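Local coordinates for replication protein (Sphinx1.76-related DNA, PDB 6H24), which probably takes part in plasmid DNA replication as a Rep-type initiator, of which this chain is the N-terminal winged-helix WH1 domain, at residues A[23-28]-A[72-77]. Sequence-based numbering, arbitrary orientation.
Sequences RLILLA and KDLFAR
Leu24 and Ile25 of helix 19-34 meet Leu74 in the last turns of helix 60-75. The closest CA atoms of the two segments, Leu24 CA and Leu74 CA, are 9.2 Å apart, and side chains alone bridge the gap. Leu74 points from its helix toward 23-28, with CG anti to the backbone N (chi1 -179°). This extends its methyl CD2 to the neighbouring helix, where it meets both Leu24 and Ile25. Ile25 CG1 lies 3.9 Å from Leu74 CD2, and Ile25 CD1 is 4.0 Å from the same methyl. The two side chains cross at about a right angle. Ile25 leaves its helix to one side, but its CG1 branch swings back to the contact. Leu24 also points across, and its CD2 stands 4.2 Å from Leu74 CD2, methyl to methyl. Around them, Leu24 packs on Val47 and Val109, Ile25 on Leu17 and Phe113, and Leu74 on Trp96. Three residues beyond Leu74, Arg77 forms a salt bridge through NE with Glu21, also on helix 19-34. No hydrogen bond joins the two segments. The contact is purely apolar and buried, a small piece of the winged-helix core held by dispersion and exclusion of water.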
loop_
_atom_site.group_PDB
_atom_site.type_symbol
_atom_site.label_atom_id
_atom_site.label_comp_id
_atom_site.label_asym_id
_atom_site.label_seq_id
_atom_site.Cartn_x
_atom_site.Cartn_y
_atom_site.Cartn_z
ATOM N N ARG A 23 -2.091 -15.877 -10.683
ATOM C CA ARG A 23 -0.838 -16.595 -10.860
ATOM C C ARG A 23 0.350 -15.758 -10.409
ATOM O O ARG A 23 1.322 -16.301 -9.870
ATOM C CB ARG A 23 -0.699 -17.025 -12.319
ATOM C CG ARG A 23 -1.653 -18.158 -12.667
ATOM C CD ARG A 23 -1.626 -18.475 -14.136
ATOM N NE ARG A 23 -2.351 -19.701 -14.448
ATOM C CZ ARG A 23 -2.595 -20.119 -15.685
ATOM N NH1 ARG A 23 -2.188 -19.392 -16.716
ATOM N NH2 ARG A 23 -3.256 -21.249 -15.891
ATOM N N LEU A 24 0.300 -14.441 -10.617
ATOM C CA LEU A 24 1.342 -13.575 -10.075
ATOM C C LEU A 24 1.473 -13.788 -8.569
ATOM O O LEU A 24 2.582 -13.933 -8.036
ATOM C CB LEU A 24 1.023 -12.117 -10.395
ATOM C CG LEU A 24 1.874 -11.056 -9.698
ATOM C CD1 LEU A 24 3.310 -11.103 -10.171
ATOM C CD2 LEU A 24 1.283 -9.679 -9.957
ATOM N N ILE A 25 0.340 -13.796 -7.864
ATOM C CA ILE A 25 0.359 -13.980 -6.413
ATOM C C ILE A 25 0.876 -15.368 -6.053
ATOM O O ILE A 25 1.728 -15.516 -5.164
ATOM C CB ILE A 25 -1.040 -13.715 -5.826
ATOM C CG1 ILE A 25 -1.364 -12.224 -5.906
ATOM C CG2 ILE A 25 -1.134 -14.207 -4.380
ATOM C CD1 ILE A 25 -2.813 -11.901 -5.591
ATOM N N LEU A 26 0.365 -16.405 -6.725
ATOM C CA LEU A 26 0.821 -17.766 -6.445
ATOM C C LEU A 26 2.323 -17.889 -6.671
ATOM O O LEU A 26 3.032 -18.522 -5.877
ATOM C CB LEU A 26 0.060 -18.776 -7.315
ATOM N N LEU A 27 2.828 -17.296 -7.755
ATOM C CA LEU A 27 4.251 -17.396 -8.053
ATOM C C LEU A 27 5.089 -16.684 -7.000
ATOM O O LEU A 27 6.168 -17.164 -6.637
ATOM C CB LEU A 27 4.534 -16.814 -9.438
ATOM C CG LEU A 27 3.988 -17.605 -10.625
ATOM C CD1 LEU A 27 4.053 -16.726 -11.869
ATOM C CD2 LEU A 27 4.752 -18.901 -10.830
ATOM N N ALA A 28 4.641 -15.513 -6.534
ATOM C CA ALA A 28 5.374 -14.819 -5.481
ATOM C C ALA A 28 5.489 -15.701 -4.245
ATOM O O ALA A 28 6.547 -15.751 -3.604
ATOM C CB ALA A 28 4.696 -13.488 -5.146
ATOM N N LYS A 72 0.310 -4.064 -12.584
ATOM C CA LYS A 72 -0.424 -2.804 -12.622
ATOM C C LYS A 72 -1.894 -3.016 -12.286
ATOM O O LYS A 72 -2.488 -2.232 -11.535
ATOM C CB LYS A 72 -0.274 -2.159 -13.999
ATOM N N ASP A 73 -2.504 -4.060 -12.841
ATOM C CA ASP A 73 -3.919 -4.310 -12.589
ATOM C C ASP A 73 -4.166 -4.619 -11.115
ATOM O O ASP A 73 -5.134 -4.133 -10.518
ATOM C CB ASP A 73 -4.402 -5.460 -13.477
ATOM C CG ASP A 73 -4.454 -5.089 -14.956
ATOM O OD1 ASP A 73 -4.213 -3.908 -15.299
ATOM O OD2 ASP A 73 -4.728 -5.988 -15.781
ATOM N N LEU A 74 -3.299 -5.428 -10.510
ATOM C CA LEU A 74 -3.450 -5.767 -9.097
ATOM C C LEU A 74 -3.237 -4.547 -8.210
ATOM O O LEU A 74 -3.939 -4.360 -7.208
ATOM C CB LEU A 74 -2.459 -6.875 -8.736
ATOM C CG LEU A 74 -2.481 -7.372 -7.292
ATOM C CD1 LEU A 74 -3.859 -7.884 -6.959
ATOM C CD2 LEU A 74 -1.438 -8.459 -7.061
ATOM N N PHE A 75 -2.251 -3.721 -8.556
ATOM C CA PHE A 75 -1.951 -2.496 -7.815
ATOM C C PHE A 75 -3.138 -1.539 -7.793
ATOM O O PHE A 75 -3.307 -0.788 -6.830
ATOM C CB PHE A 75 -0.703 -1.883 -8.460
ATOM C CG PHE A 75 -0.186 -0.640 -7.801
ATOM C CD1 PHE A 75 0.663 -0.704 -6.713
ATOM C CD2 PHE A 75 -0.499 0.599 -8.325
ATOM C CE1 PHE A 75 1.167 0.443 -6.141
ATOM C CE2 PHE A 75 -0.001 1.759 -7.751
ATOM C CZ PHE A 75 0.832 1.680 -6.658
ATOM N N ALA A 76 -4.006 -1.585 -8.806
ATOM C CA ALA A 76 -5.149 -0.684 -8.858
ATOM C C ALA A 76 -6.308 -1.099 -7.960
ATOM O O ALA A 76 -7.217 -0.288 -7.743
ATOM C CB ALA A 76 -5.653 -0.577 -10.298
ATOM N N ARG A 77 -6.297 -2.315 -7.428
ATOM C CA ARG A 77 -7.454 -2.847 -6.723
ATOM C C ARG A 77 -7.463 -2.456 -5.243
ATOM O O ARG A 77 -6.442 -2.095 -4.652
ATOM C CB ARG A 77 -7.483 -4.370 -6.861
ATOM C CG ARG A 77 -7.562 -4.831 -8.308
ATOM C CD ARG A 77 -7.855 -6.304 -8.410
ATOM N NE ARG A 77 -7.797 -6.748 -9.794
ATOM C CZ ARG A 77 -8.810 -6.666 -10.646
ATOM N NH1 ARG A 77 -9.975 -6.166 -10.253
ATOM N NH2 ARG A 77 -8.661 -7.083 -11.895
#